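Local coordinates for protein digeranylgeranylglycerophospholipid reductase (Sulfolobus acidocaldarius, PDB 4OPC) that uses FAD to hydrogenate the double bonds of geranylgeranyl chains, turning unsaturated archaeol phospholipids into the saturated lipids of archaeal membranes, at residues E210-G214 with G215-Y219; G232-G235 with G236-Y239; G238-I242 with H243-K247. All blocks are in the same frame, centred on the assembly; numbering follows the deposited sequence.

Contact 1 of 3, residues E210-G214 with G215-Y219. With PGT ((1S)-2-{[{[(2R)-2,3-dihydroxypropyl]oxy}(hydroxy)phosphoryl]oxy}-1-[(palmitoyloxy)methyl]ethyl stearate), chain C.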
# COMPACT_ATOMS: atom_id res chain seq x y z
N GLU A 210 15.00 -11.70 -13.35
CA GLU A 210 14.60 -12.66 -14.37
C GLU A 210 13.31 -13.39 -14.00
O GLU A 210 12.45 -13.63 -14.85
CB GLU A 210 15.70 -13.69 -14.62
CG GLU A 210 16.92 -13.11 -15.29
CD GLU A 210 18.00 -14.15 -15.53
OE1 GLU A 210 17.75 -15.34 -15.23
OE2 GLU A 210 19.09 -13.77 -16.01
N THR A 211 13.17 -13.75 -12.72
CA THR A 211 12.01 -14.53 -12.29
C THR A 211 10.87 -13.68 -11.74
O THR A 211 9.75 -14.17 -11.61
CB THR A 211 12.42 -15.56 -11.24
OG1 THR A 211 12.86 -14.86 -10.07
CG2 THR A 211 13.56 -16.45 -11.75
N SER A 212 11.15 -12.42 -11.41
CA SER A 212 10.14 -11.49 -10.91
C SER A 212 10.52 -10.06 -11.31
O SER A 212 10.79 -9.22 -10.45
CB SER A 212 9.99 -11.60 -9.39
OG SER A 212 11.25 -11.64 -8.74
N PRO A 213 10.57 -9.79 -12.62
CA PRO A 213 11.07 -8.48 -13.06
C PRO A 213 10.30 -7.31 -12.48
O PRO A 213 9.07 -7.21 -12.61
CB PRO A 213 10.89 -8.54 -14.59
CG PRO A 213 9.88 -9.61 -14.82
CD PRO A 213 10.13 -10.62 -13.75
N GLY A 214 11.02 -6.42 -11.82
CA GLY A 214 10.42 -5.22 -11.27
C GLY A 214 9.73 -5.41 -9.94
O GLY A 214 9.13 -4.48 -9.42
N GLY A 215 9.79 -6.62 -9.39
CA GLY A 215 9.21 -6.91 -8.08
C GLY A 215 10.12 -7.85 -7.33
O GLY A 215 11.33 -7.62 -7.22
N TYR A 216 9.54 -8.90 -6.78
CA TYR A 216 10.29 -9.93 -6.10
C TYR A 216 9.41 -11.14 -5.84
O TYR A 216 8.18 -11.06 -5.97
CB TYR A 216 10.91 -9.43 -4.79
CG TYR A 216 10.00 -8.84 -3.73
CD1 TYR A 216 9.21 -9.66 -2.93
CD2 TYR A 216 10.00 -7.47 -3.46
CE1 TYR A 216 8.41 -9.13 -1.91
CE2 TYR A 216 9.20 -6.94 -2.44
CZ TYR A 216 8.42 -7.77 -1.67
OH TYR A 216 7.64 -7.28 -0.65
N TRP A 217 10.04 -12.26 -5.50
CA TRP A 217 9.37 -13.44 -5.00
C TRP A 217 9.39 -13.41 -3.48
O TRP A 217 10.29 -12.82 -2.87
CB TRP A 217 10.09 -14.71 -5.46
CG TRP A 217 9.63 -15.26 -6.78
CD1 TRP A 217 10.07 -14.89 -8.02
CD2 TRP A 217 8.68 -16.31 -6.97
NE1 TRP A 217 9.43 -15.64 -8.98
CE2 TRP A 217 8.57 -16.52 -8.36
CE3 TRP A 217 7.91 -17.09 -6.11
CZ2 TRP A 217 7.72 -17.48 -8.91
CZ3 TRP A 217 7.07 -18.05 -6.65
CH2 TRP A 217 6.99 -18.24 -8.03
N TRP A 218 8.40 -14.04 -2.87
CA TRP A 218 8.40 -14.12 -1.42
C TRP A 218 7.93 -15.46 -0.90
O TRP A 218 7.22 -16.20 -1.59
CB TRP A 218 7.57 -13.00 -0.80
CG TRP A 218 6.08 -13.13 -0.94
CD1 TRP A 218 5.24 -13.86 -0.15
CD2 TRP A 218 5.24 -12.45 -1.89
NE1 TRP A 218 3.94 -13.70 -0.56
CE2 TRP A 218 3.91 -12.84 -1.63
CE3 TRP A 218 5.49 -11.56 -2.95
CZ2 TRP A 218 2.83 -12.36 -2.37
CZ3 TRP A 218 4.44 -11.10 -3.69
CH2 TRP A 218 3.11 -11.49 -3.40
N TYR A 219 8.29 -15.74 0.35
CA TYR A 219 7.95 -16.97 1.04
C TYR A 219 7.71 -16.51 2.48
O TYR A 219 8.66 -16.28 3.24
CB TYR A 219 9.12 -17.95 0.90
CG TYR A 219 8.99 -19.31 1.56
CD1 TYR A 219 9.22 -19.47 2.92
CD2 TYR A 219 8.72 -20.45 0.80
CE1 TYR A 219 9.15 -20.72 3.52
CE2 TYR A 219 8.65 -21.71 1.39
CZ TYR A 219 8.87 -21.83 2.75
OH TYR A 219 8.81 -23.06 3.38
C48 PGT C . 10.53 -3.25 -6.33
C47 PGT C . 9.28 -2.40 -6.27
C46 PGT C . 8.06 -3.30 -6.32
C45 PGT C . 8.14 -4.32 -5.20
C44 PGT C . 6.75 -4.79 -4.81
C43 PGT C . 6.51 -6.19 -5.34
C42 PGT C . 5.07 -6.56 -5.07
C41 PGT C . 4.89 -6.68 -3.58
C40 PGT C . 3.77 -7.63 -3.26
C39 PGT C . 4.08 -8.25 -1.92
C38 PGT C . 4.24 -7.16 -0.89
C37 PGT C . 4.72 -7.78 0.41
C36 PGT C . 4.77 -6.70 1.45
C35 PGT C . 5.54 -7.16 2.66
C34 PGT C . 5.52 -6.06 3.71
C33 PGT C . 6.53 -6.31 4.80
C32 PGT C . 6.00 -5.87 6.15
C31 PGT C . 6.12 -4.37 6.37
O31 PGT C . 5.11 -3.76 6.68
O2 PGT C . 7.34 -3.68 6.22
C2 PGT C . 8.05 -3.36 7.40
C1 PGT C . 7.53 -2.11 8.08
O3P PGT C . 6.27 -1.63 7.67
P PGT C . 6.20 -0.19 7.01
O1P PGT C . 7.40 -0.13 6.09
O2P PGT C . 4.91 0.00 6.22
O4P PGT C . 6.30 0.99 8.07
C4 PGT C . 6.74 0.79 9.40
C5 PGT C . 6.85 2.10 10.14
O5 PGT C . 6.02 2.07 11.28
C6 PGT C . 6.44 3.23 9.23
O6 PGT C . 5.20 3.77 9.61
C3 PGT C . 9.51 -3.03 7.11
O3 PGT C . 10.24 -4.13 6.62
C11 PGT C . 11.24 -3.75 5.70
O11 PGT C . 11.94 -2.79 5.94
C12 PGT C . 11.42 -4.53 4.41
C13 PGT C . 12.79 -4.27 3.82
C14 PGT C . 12.92 -5.04 2.53
C15 PGT C . 12.63 -4.14 1.34
C16 PGT C . 12.90 -4.88 0.05
C17 PGT C . 13.79 -4.02 -0.82
C18 PGT C . 14.34 -4.82 -1.98
C19 PGT C . 15.45 -4.05 -2.66
C20 PGT C . 16.69 -4.00 -1.78
C21 PGT C . 17.87 -4.60 -2.52
C22 PGT C . 19.16 -3.92 -2.11
C23 PGT C . 20.16 -4.07 -3.23
C24 PGT C . 21.36 -3.18 -2.99
C25 PGT C . 21.60 -2.31 -4.20
C26 PGT C . 21.65 -0.85 -3.78
O HOH W 1 13.19 -8.93 -8.60
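T211 and W217 meet where the loop after strand 202-206 folds back through a type II beta turn, S212 to G215, into strand 216-221 of the large mixed sheet. The T211 carbonyl takes the indole N-H: W217 NE1 lies 3.0 Å from T211 O, well above the carbonyl plane instead of on a lone pair, and the bond is bent to 144°. The hydroxyl of T211 stands against the same indole, OG1 3.5 Å from W217 CD1, and is hydrogen-bonded to Y253 OH. S212 comes next. Its OG is set between backbone N and carbonyl carbon (chi1 45°), which brings it to 3.3 Å from Y216 CA and against W217 CD1; D208 O is its hydrogen-bonding partner. S212 O closes the turn, receiving G215 N at 3.0 Å, and a water that donates to both S212 O and G215 O braces the same corner. The P213 ring packs on Y239 and Y245 instead. G214 has the positive phi, 82°, expected of the third residue of such a turn. It already borders the lipid, and from here the strand runs along it: PGT C43 lies over one face of the Y216 ring, toward its rim, and Y216 OH, hydrogen-bonded to H298 O, sits 3.1 Å from PGT C37.

Contact 2 of 3, residues G232-G235 with G236-Y239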
# COMPACT_ATOMS: atom_id res chain seq x y z
N GLY A 232 5.58 -10.53 -7.29
CA GLY A 232 5.07 -9.33 -7.92
C GLY A 232 5.97 -8.99 -9.10
O GLY A 232 7.19 -9.19 -9.03
N ILE A 233 5.37 -8.51 -10.18
CA ILE A 233 6.15 -8.03 -11.33
C ILE A 233 5.61 -6.67 -11.75
O ILE A 233 4.43 -6.39 -11.57
CB ILE A 233 6.13 -9.02 -12.51
CG1 ILE A 233 4.73 -9.14 -13.09
CG2 ILE A 233 6.64 -10.40 -12.09
CD1 ILE A 233 4.65 -10.07 -14.28
N GLN A 234 6.49 -5.83 -12.29
CA GLN A 234 6.10 -4.48 -12.69
C GLN A 234 5.14 -4.49 -13.88
O GLN A 234 5.34 -5.21 -14.86
CB GLN A 234 7.34 -3.65 -13.02
CG GLN A 234 7.01 -2.22 -13.42
CD GLN A 234 8.24 -1.38 -13.59
OE1 GLN A 234 9.32 -1.90 -13.90
NE2 GLN A 234 8.10 -0.08 -13.43
N GLY A 235 4.08 -3.69 -13.78
CA GLY A 235 3.17 -3.52 -14.90
C GLY A 235 3.69 -2.59 -15.99
O GLY A 235 4.72 -1.93 -15.83
N GLY A 236 2.99 -2.54 -17.12
CA GLY A 236 3.33 -1.61 -18.18
C GLY A 236 4.61 -1.93 -18.93
O GLY A 236 5.10 -1.08 -19.66
N MET A 237 5.11 -3.16 -18.79
CA MET A 237 6.38 -3.56 -19.41
C MET A 237 6.22 -4.67 -20.45
O MET A 237 7.21 -5.08 -21.06
CB MET A 237 7.38 -4.02 -18.35
CG MET A 237 7.64 -3.01 -17.24
SD MET A 237 8.50 -1.54 -17.83
CE MET A 237 10.15 -2.18 -18.05
N GLY A 238 5.00 -5.16 -20.64
CA GLY A 238 4.76 -6.19 -21.63
C GLY A 238 5.14 -7.60 -21.21
O GLY A 238 5.21 -8.50 -22.05
N TYR A 239 5.37 -7.80 -19.91
CA TYR A 239 5.75 -9.11 -19.39
C TYR A 239 4.62 -10.12 -19.58
O TYR A 239 3.44 -9.74 -19.54
CB TYR A 239 6.09 -9.02 -17.90
CG TYR A 239 7.28 -8.12 -17.59
CD1 TYR A 239 8.38 -8.09 -18.43
CD2 TYR A 239 7.28 -7.33 -16.46
CE1 TYR A 239 9.47 -7.27 -18.15
CE2 TYR A 239 8.36 -6.51 -16.17
CZ TYR A 239 9.44 -6.49 -17.01
OH TYR A 239 10.52 -5.67 -16.74
O HOH W 2 4.47 -5.72 -17.51
O HOH W 3 10.55 -4.32 -14.51
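Q234 and Y239 face each other across the loop by which strand 226-234 leaves the large mixed sheet for helix 242-253, a strand-to-helix connection on the protein surface. The chain turns through G235 and G236 and comes back alongside the strand end without a direct hydrogen bond between the two sides; water bridges them instead. One water donates to Q234 O at 2.8 Å and accepts from M237 N, with a weak third bond from Y239 N, so it fills the inside of the turn. G236 has a positive phi, 71°, which glycine adopts most easily.

The Q234 side chain runs out extended, CG anti to the backbone N (chi1 -179°) and chi2 likewise anti, which carries its amide out to the level of the Y239 hydroxyl. There OE1 accepts a second water, 2.8 Å away, that lies at the edge of the Y239 ring and in its plane, hydrogen-bonded to Y239 OH; NE2 is held by K181 O. M237 CG, anti to the carbonyl carbon (chi1 -55°), comes to 3.9 Å from Q234 OE1; beyond it the chain bends at chi2 and chi3, with SD also beside OE1, while CB sits over the rim of one face of the Y239 ring. An alanine at Q234 would remove this amide, so the water on Y239 OH would probably lose one of its bonds and K181 O its donor. On the buried side I233 CD1 makes an apolar contact with Y239 CB at 4.0 Å, the two side chains passing antiparallel. The Y239 ring also meets the backbone obliquely, CD2 lying 3.3 Å from Q234 O.

Contact 3 of 3, residues G238-I242 with H243-K247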
# COMPACT_ATOMS: atom_id res chain seq x y z
N GLY A 238 5.00 -5.16 -20.64
CA GLY A 238 4.76 -6.19 -21.63
C GLY A 238 5.14 -7.60 -21.21
O GLY A 238 5.21 -8.50 -22.05
N TYR A 239 5.37 -7.80 -19.91
CA TYR A 239 5.75 -9.11 -19.39
C TYR A 239 4.62 -10.12 -19.58
O TYR A 239 3.44 -9.74 -19.54
CB TYR A 239 6.09 -9.02 -17.90
CG TYR A 239 7.28 -8.12 -17.59
CD1 TYR A 239 8.38 -8.09 -18.43
CD2 TYR A 239 7.28 -7.33 -16.46
CE1 TYR A 239 9.47 -7.27 -18.15
CE2 TYR A 239 8.36 -6.51 -16.17
CZ TYR A 239 9.44 -6.49 -17.01
OH TYR A 239 10.52 -5.67 -16.74
N PRO A 240 4.97 -11.40 -19.77
CA PRO A 240 4.00 -12.48 -19.89
C PRO A 240 3.20 -12.66 -18.61
O PRO A 240 3.49 -12.03 -17.59
CB PRO A 240 4.87 -13.73 -20.12
CG PRO A 240 6.19 -13.22 -20.53
CD PRO A 240 6.36 -11.89 -19.90
N SER A 241 2.23 -13.56 -18.66
CA SER A 241 1.31 -13.83 -17.56
C SER A 241 2.04 -14.12 -16.26
O SER A 241 2.94 -14.96 -16.23
CB SER A 241 0.45 -15.03 -17.91
OG SER A 241 -0.20 -15.54 -16.76
N ILE A 242 1.64 -13.44 -15.19
CA ILE A 242 2.23 -13.68 -13.88
C ILE A 242 1.97 -15.13 -13.45
O ILE A 242 2.79 -15.73 -12.75
CB ILE A 242 1.74 -12.68 -12.82
CG1 ILE A 242 2.58 -12.82 -11.54
CG2 ILE A 242 0.25 -12.86 -12.54
CD1 ILE A 242 2.43 -11.65 -10.60
N HIS A 243 0.84 -15.70 -13.86
CA HIS A 243 0.53 -17.10 -13.54
C HIS A 243 1.59 -18.01 -14.14
O HIS A 243 1.91 -19.05 -13.57
CB HIS A 243 -0.85 -17.50 -14.07
CG HIS A 243 -1.99 -16.80 -13.40
ND1 HIS A 243 -3.19 -16.55 -14.02
CD2 HIS A 243 -2.11 -16.29 -12.14
CE1 HIS A 243 -4.00 -15.93 -13.19
NE2 HIS A 243 -3.37 -15.76 -12.04
N GLU A 244 2.13 -17.62 -15.28
CA GLU A 244 3.14 -18.44 -15.94
C GLU A 244 4.50 -18.29 -15.26
O GLU A 244 5.23 -19.26 -15.12
CB GLU A 244 3.21 -18.14 -17.44
CG GLU A 244 1.99 -18.66 -18.23
CD GLU A 244 1.82 -20.18 -18.14
OE1 GLU A 244 2.83 -20.91 -18.21
OE2 GLU A 244 0.66 -20.64 -18.01
N TYR A 245 4.83 -17.08 -14.81
CA TYR A 245 6.05 -16.90 -14.01
C TYR A 245 5.96 -17.76 -12.75
O TYR A 245 6.92 -18.42 -12.38
CB TYR A 245 6.22 -15.45 -13.56
CG TYR A 245 6.86 -14.52 -14.57
CD1 TYR A 245 8.23 -14.35 -14.61
CD2 TYR A 245 6.08 -13.81 -15.47
CE1 TYR A 245 8.82 -13.49 -15.53
CE2 TYR A 245 6.65 -12.94 -16.39
CZ TYR A 245 8.03 -12.79 -16.41
OH TYR A 245 8.60 -11.94 -17.33
N TYR A 246 4.81 -17.72 -12.09
CA TYR A 246 4.61 -18.47 -10.86
C TYR A 246 4.82 -19.97 -11.08
O TYR A 246 5.58 -20.61 -10.35
CB TYR A 246 3.23 -18.21 -10.25
CG TYR A 246 3.01 -18.92 -8.93
CD1 TYR A 246 3.37 -18.31 -7.72
CD2 TYR A 246 2.45 -20.19 -8.89
CE1 TYR A 246 3.16 -18.96 -6.50
CE2 TYR A 246 2.24 -20.85 -7.68
CZ TYR A 246 2.59 -20.23 -6.50
OH TYR A 246 2.39 -20.91 -5.31
N LYS A 247 4.16 -20.53 -12.09
CA LYS A 247 4.30 -21.95 -12.38
C LYS A 247 5.74 -22.33 -12.72
O LYS A 247 6.23 -23.38 -12.30
CB LYS A 247 3.38 -22.33 -13.54
CG LYS A 247 1.91 -22.36 -13.17
CD LYS A 247 1.03 -22.42 -14.41
CE LYS A 247 1.51 -23.50 -15.37
NZ LYS A 247 0.73 -23.48 -16.65
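The Y245 ring is met along its edge by the approach to its own helix: P240 O lies in the ring plane, 3.5 Å from Y245 CE2, with S241 O near that plane beside CD2. P240 CD reaches the phenol end, 3.4 Å from Y245 OH, and Y239 CB approaches the ring obliquely. The H243 imidazole has S241 OG and I242 CG2 at oblique positions, and Y187 meets it edge-to-face. The flat side chain of Y246 lies against the sheet instead, with Y187 edge-to-face and its OH bonded to E189.

S241 is the N-cap of helix 242-253. Its OG, swung anti to the backbone N (chi1 165°), turns back over the first turn and accepts two weak bonds, from H243 N at 3.1 Å and from E244 N at 3.5 Å. The carbonyl of S241 is shared as well: Y245 N comes to S241 O in the carbonyl plane at 3.2 Å, whereas E244 N sits well above that plane at 2.9 Å. I242 O takes Y246 N at 2.9 Å and carries the helical pattern onward. E244, bent at chi2, holds K247 NZ on the syn side of OE2 in a salt bridge at 3.1 Å. The serine hydroxyl thus gives the H243 amide a weak partner and the E244 amide a weak second one, and the carboxylate of E244 near that N terminus probably interacts favourably with the helix dipole.

In the fold
From the N terminus, contact 1 comes first, closing the loop between strands 202-206 and 216-221. The chain returns along antiparallel strand 226-234, and contact 2 closes the loop at its end; probable hydrogen bonds, P213 O with Q234 N (2.9 Å) and Y216 O with G232 N (3.0 Å), tie contact 1 to that strand. Contact 3 shares G238 and Y239 with contact 2 and starts helix 242-253. All run in series, neither nested nor crossed. In space they converge on P213, touched by Y239 and Y245, so the helix start, the turn before strand 216-221 and the loop after strand 226-234 pack together, with contact 1 and, through G232, contact 2 bordering the lipid.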